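Local coordinates for UPF0255 protein frsA (PDB 3MVE) that probably hydrolyses carboxylic esters to an alcohol and a carboxylate, as a member of the FrsA family of serine esterases, at residues Q28-S33 against K326-I331; I167-E172 against T187-P192. One frame throughout, in Å; residues are numbered along the deposited sequence.

Interaction 1 of 2, residues Q28-S33 against K326-I331; sequences QYMPTS and KSVVDI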
# COMPACT_ATOMS: atom_id res chain seq x y z
N GLN A 28 19.82 -12.54 5.40
CA GLN A 28 20.52 -13.79 5.70
C GLN A 28 22.01 -13.71 5.42
O GLN A 28 22.43 -13.35 4.32
CB GLN A 28 19.90 -14.91 4.87
CG GLN A 28 18.53 -15.33 5.37
CD GLN A 28 18.64 -16.09 6.68
OE1 GLN A 28 19.29 -15.64 7.63
NE2 GLN A 28 18.00 -17.26 6.74
N TYR A 29 22.82 -14.07 6.41
CA TYR A 29 24.27 -14.04 6.28
C TYR A 29 24.88 -15.43 6.45
O TYR A 29 24.31 -16.28 7.14
CB TYR A 29 24.88 -13.11 7.33
CG TYR A 29 24.65 -11.65 7.04
CD1 TYR A 29 25.62 -10.90 6.38
CD2 TYR A 29 23.46 -11.02 7.41
CE1 TYR A 29 25.40 -9.57 6.08
CE2 TYR A 29 23.23 -9.70 7.11
CZ TYR A 29 24.20 -8.98 6.45
OH TYR A 29 23.97 -7.66 6.12
N MET A 30 26.02 -15.64 5.81
CA MET A 30 26.73 -16.91 5.94
C MET A 30 27.33 -16.91 7.35
O MET A 30 27.76 -15.87 7.85
CB MET A 30 27.83 -17.01 4.89
CG MET A 30 27.33 -17.30 3.47
SD MET A 30 26.50 -18.90 3.32
CE MET A 30 27.99 -19.98 3.32
N PRO A 31 27.37 -18.09 8.00
CA PRO A 31 27.90 -18.26 9.35
C PRO A 31 29.10 -17.39 9.74
O PRO A 31 29.06 -16.73 10.77
CB PRO A 31 28.21 -19.75 9.41
CG PRO A 31 27.08 -20.33 8.62
CD PRO A 31 26.98 -19.39 7.42
N THR A 32 30.15 -17.38 8.94
CA THR A 32 31.31 -16.55 9.29
C THR A 32 31.03 -15.07 9.08
O THR A 32 31.72 -14.22 9.65
CB THR A 32 32.57 -16.96 8.50
OG1 THR A 32 32.36 -16.76 7.10
CG2 THR A 32 32.87 -18.44 8.77
N SER A 33 30.03 -14.74 8.26
CA SER A 33 29.70 -13.33 8.06
C SER A 33 28.93 -12.88 9.30
O SER A 33 29.19 -11.80 9.83
CB SER A 33 28.84 -13.12 6.81
OG SER A 33 29.67 -13.03 5.65
N LYS A 326 20.79 -9.92 -3.22
CA LYS A 326 21.44 -11.15 -2.78
C LYS A 326 20.50 -12.03 -1.97
O LYS A 326 19.61 -11.54 -1.29
CB LYS A 326 22.68 -10.82 -1.94
CG LYS A 326 23.61 -9.83 -2.62
CD LYS A 326 25.06 -10.02 -2.19
CE LYS A 326 25.70 -11.24 -2.85
NZ LYS A 326 25.96 -11.08 -4.31
N SER A 327 20.68 -13.34 -2.07
CA SER A 327 19.84 -14.27 -1.32
C SER A 327 20.51 -14.52 0.04
O SER A 327 19.90 -14.33 1.09
CB SER A 327 19.67 -15.60 -2.07
OG SER A 327 20.91 -16.28 -2.16
N VAL A 328 21.77 -14.94 0.01
CA VAL A 328 22.52 -15.15 1.25
C VAL A 328 23.74 -14.25 1.10
O VAL A 328 24.36 -14.21 0.03
CB VAL A 328 22.98 -16.59 1.44
CG1 VAL A 328 23.11 -16.88 2.93
CG2 VAL A 328 22.01 -17.56 0.77
N VAL A 329 24.09 -13.55 2.17
CA VAL A 329 25.20 -12.62 2.10
C VAL A 329 26.51 -13.04 2.71
O VAL A 329 26.57 -13.50 3.86
CB VAL A 329 24.81 -11.28 2.75
CG1 VAL A 329 25.93 -10.27 2.55
CG2 VAL A 329 23.49 -10.78 2.16
N ASP A 330 27.57 -12.88 1.93
CA ASP A 330 28.93 -13.16 2.38
C ASP A 330 29.60 -11.78 2.37
O ASP A 330 29.89 -11.23 1.32
CB ASP A 330 29.63 -14.12 1.42
CG ASP A 330 31.07 -14.37 1.81
OD1 ASP A 330 31.92 -13.49 1.58
OD2 ASP A 330 31.36 -15.46 2.36
N ILE A 331 29.81 -11.22 3.55
CA ILE A 331 30.41 -9.91 3.68
C ILE A 331 31.77 -9.78 2.99
O ILE A 331 32.12 -8.71 2.50
CB ILE A 331 30.55 -9.50 5.18
CG1 ILE A 331 29.18 -9.57 5.87
CG2 ILE A 331 31.06 -8.06 5.28
CD1 ILE A 331 29.22 -9.23 7.36
O HOH W 1 18.93 -12.17 2.38
O HOH W 2 30.95 -15.41 5.35

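Interaction 2 of 2, residues I167-E172 against T187-P192; sequences IIKQLE and TNTDKP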
# COMPACT_ATOMS: atom_id res chain seq x y z
N ILE A 167 2.47 23.03 -7.59
CA ILE A 167 2.11 21.96 -8.50
C ILE A 167 3.08 20.79 -8.43
O ILE A 167 4.31 20.97 -8.47
CB ILE A 167 2.06 22.44 -9.98
CG1 ILE A 167 1.07 23.59 -10.16
CG2 ILE A 167 1.60 21.30 -10.88
CD1 ILE A 167 1.55 24.92 -9.67
N ILE A 168 2.53 19.59 -8.34
CA ILE A 168 3.33 18.38 -8.30
C ILE A 168 2.76 17.40 -9.30
O ILE A 168 1.63 16.93 -9.16
CB ILE A 168 3.31 17.70 -6.91
CG1 ILE A 168 3.94 18.63 -5.86
CG2 ILE A 168 4.08 16.39 -6.98
CD1 ILE A 168 4.22 17.94 -4.51
N LYS A 169 3.55 17.10 -10.32
CA LYS A 169 3.11 16.18 -11.37
C LYS A 169 3.84 14.86 -11.30
O LYS A 169 5.07 14.82 -11.23
CB LYS A 169 3.32 16.82 -12.73
CG LYS A 169 2.52 18.10 -12.94
CD LYS A 169 2.83 18.74 -14.29
CE LYS A 169 2.12 20.09 -14.43
NZ LYS A 169 0.64 19.93 -14.48
N GLN A 170 3.10 13.77 -11.30
CA GLN A 170 3.72 12.47 -11.26
C GLN A 170 3.90 12.07 -12.71
O GLN A 170 2.93 11.93 -13.44
CB GLN A 170 2.83 11.46 -10.55
CG GLN A 170 3.58 10.23 -10.10
CD GLN A 170 2.67 9.20 -9.46
OE1 GLN A 170 1.83 8.60 -10.12
NE2 GLN A 170 2.83 9.00 -8.14
N LEU A 171 5.16 11.93 -13.13
CA LEU A 171 5.48 11.57 -14.50
C LEU A 171 5.81 10.09 -14.63
O LEU A 171 6.35 9.48 -13.71
CB LEU A 171 6.69 12.39 -14.98
CG LEU A 171 6.53 13.89 -15.27
CD1 LEU A 171 5.65 14.56 -14.24
CD2 LEU A 171 7.90 14.53 -15.29
N GLU A 172 5.47 9.52 -15.78
CA GLU A 172 5.76 8.12 -16.04
C GLU A 172 6.45 8.03 -17.39
O GLU A 172 5.86 8.33 -18.42
CB GLU A 172 4.48 7.28 -16.01
CG GLU A 172 3.86 7.20 -14.62
CD GLU A 172 2.81 6.10 -14.48
OE1 GLU A 172 1.91 6.03 -15.34
OE2 GLU A 172 2.89 5.31 -13.51
N THR A 187 6.61 25.67 -8.77
CA THR A 187 5.98 26.76 -8.05
C THR A 187 4.75 27.18 -8.85
O THR A 187 3.76 27.66 -8.29
CB THR A 187 6.94 27.96 -7.90
OG1 THR A 187 7.56 28.24 -9.16
CG2 THR A 187 8.01 27.64 -6.86
N ASN A 188 4.82 26.98 -10.17
CA ASN A 188 3.73 27.29 -11.08
C ASN A 188 4.09 26.82 -12.48
O ASN A 188 5.22 26.38 -12.72
CB ASN A 188 3.44 28.80 -11.11
CG ASN A 188 4.57 29.60 -11.73
OD1 ASN A 188 4.89 29.45 -12.91
ND2 ASN A 188 5.17 30.47 -10.93
N THR A 189 3.14 26.90 -13.40
CA THR A 189 3.39 26.49 -14.77
C THR A 189 3.16 27.69 -15.69
O THR A 189 2.69 27.54 -16.82
CB THR A 189 2.45 25.35 -15.21
OG1 THR A 189 1.10 25.81 -15.14
CG2 THR A 189 2.63 24.14 -14.30
N ASP A 190 3.50 28.88 -15.21
CA ASP A 190 3.30 30.08 -16.01
C ASP A 190 4.38 30.26 -17.08
O ASP A 190 4.15 30.92 -18.09
CB ASP A 190 3.23 31.31 -15.10
CG ASP A 190 2.10 31.20 -14.08
OD1 ASP A 190 1.01 30.72 -14.44
OD2 ASP A 190 2.31 31.59 -12.91
N LYS A 191 5.55 29.67 -16.84
CA LYS A 191 6.64 29.74 -17.79
C LYS A 191 7.57 28.57 -17.53
O LYS A 191 7.52 27.98 -16.46
CB LYS A 191 7.42 31.04 -17.62
CG LYS A 191 8.03 31.23 -16.25
CD LYS A 191 9.16 32.25 -16.29
CE LYS A 191 9.26 33.00 -14.98
NZ LYS A 191 8.02 33.78 -14.71
N PRO A 192 8.42 28.21 -18.51
CA PRO A 192 9.32 27.08 -18.26
C PRO A 192 10.27 27.45 -17.12
O PRO A 192 10.80 28.57 -17.09
CB PRO A 192 10.05 26.93 -19.60
CG PRO A 192 9.08 27.46 -20.61
CD PRO A 192 8.54 28.69 -19.90

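Interaction 1 of 2, residues Q28-S33 against K326-I331
Tyr29 and Val329 form an isolated parallel beta bridge, which ties the residues leading into helix 31-44 to the loop between helices 314-323 and 331-337. Val329 uses both its backbone polar groups: its N donates to Gln28 O at 2.7 Å, and its O accepts from Met30 N at 2.9 Å. The side chains of the bridged pair run alongside each other. Val329 CB lies 4.1 Å from the centroid of the Tyr29 ring, 29° off the ring normal, an off-centre CH-pi contact. With CG1 anti to the backbone N (chi1 -175°), Val329 brings this methyl to 3.6 Å from Tyr29 CE1. Ile331 CG1 meets the same ring carbon at the ring's edge. Tyr29 OH is hydrogen-bonded to Asp318 OD1 of helix 314-323. Past the bridge, Ile331 N donates to Ser33 OG at 2.8 Å, with 156° at the hydrogen, and a water links Ser33 OG to Thr32 OG1 and Asp330 OD2. Among the exposed residues, Met30 SD lies 4.0 Å from Val328 CG1, the two side chains crossing at about a right angle. Met30 and Asp330 are both N-cap residues, and Asp330 OD1 caps Ser333 N: a single parallel bridge joining the starts of two helices.

Interaction 2 of 2, residues I167-E172 against T187-P192
Ile167 reaches across to the loop Thr187-Thr189 with one branch of its side chain. Its CB is directed at the loop, and CG1, set beside the backbone N (chi1 -58°), passes Thr189 CG2 at a loose 4.5 Å. A bend at chi2 (77°) then carries CD1 to the main chain of the loop, where it rests 3.5 Å from Asn188 CA and 3.8 Å from Thr187 O. Two residues along the same strand, Lys169 adds the aliphatic part of its chain: CE crosses 4.1 Å from Thr189 CG2, and both side chains also touch Tyr260. This is a small van der Waals contact at the protein surface, made by aliphatic carbons of Ile167 and Lys169. Within the loop, Asn188 OD1 accepts from Asp190 N at 2.7 Å (163° at the hydrogen), an Asx turn, and His193 NE2 is a second partner of the same oxygen. Thr187 OG1 is hydrogen-bonded to Asp221 OD1. Strand 167-174 pairs antiparallel with strand 179-186, Ile167 bonding to Leu186 through the backbone, so the isoleucine packs on the chain just as it leaves its partner strand. This is an edge hairpin of an alpha/beta-hydrolase sheet, followed by an Asx turn on the way to strand 193-199.

How the interactions relate
The two contacts do not touch: their centres lie 45 Å apart, their nearest atoms are separated by about 26 Å, and they sit on opposite sides of the chain's centre, about 25 Å and 22 Å from it. Interaction 1 joins segments 293 residues apart at their closest ends, linking the N-terminal region to a loop between helices late in the chain. Interaction 2 falls within that long span but is local, set between the first strand of the edge hairpin and the loop that follows its second strand. The eight-stranded sheet has the 1-2-4-3-5-6-7-8 strand order of the alpha/beta-hydrolase fold. No other chain of the assembly touches either contact; both lie within a single subunit.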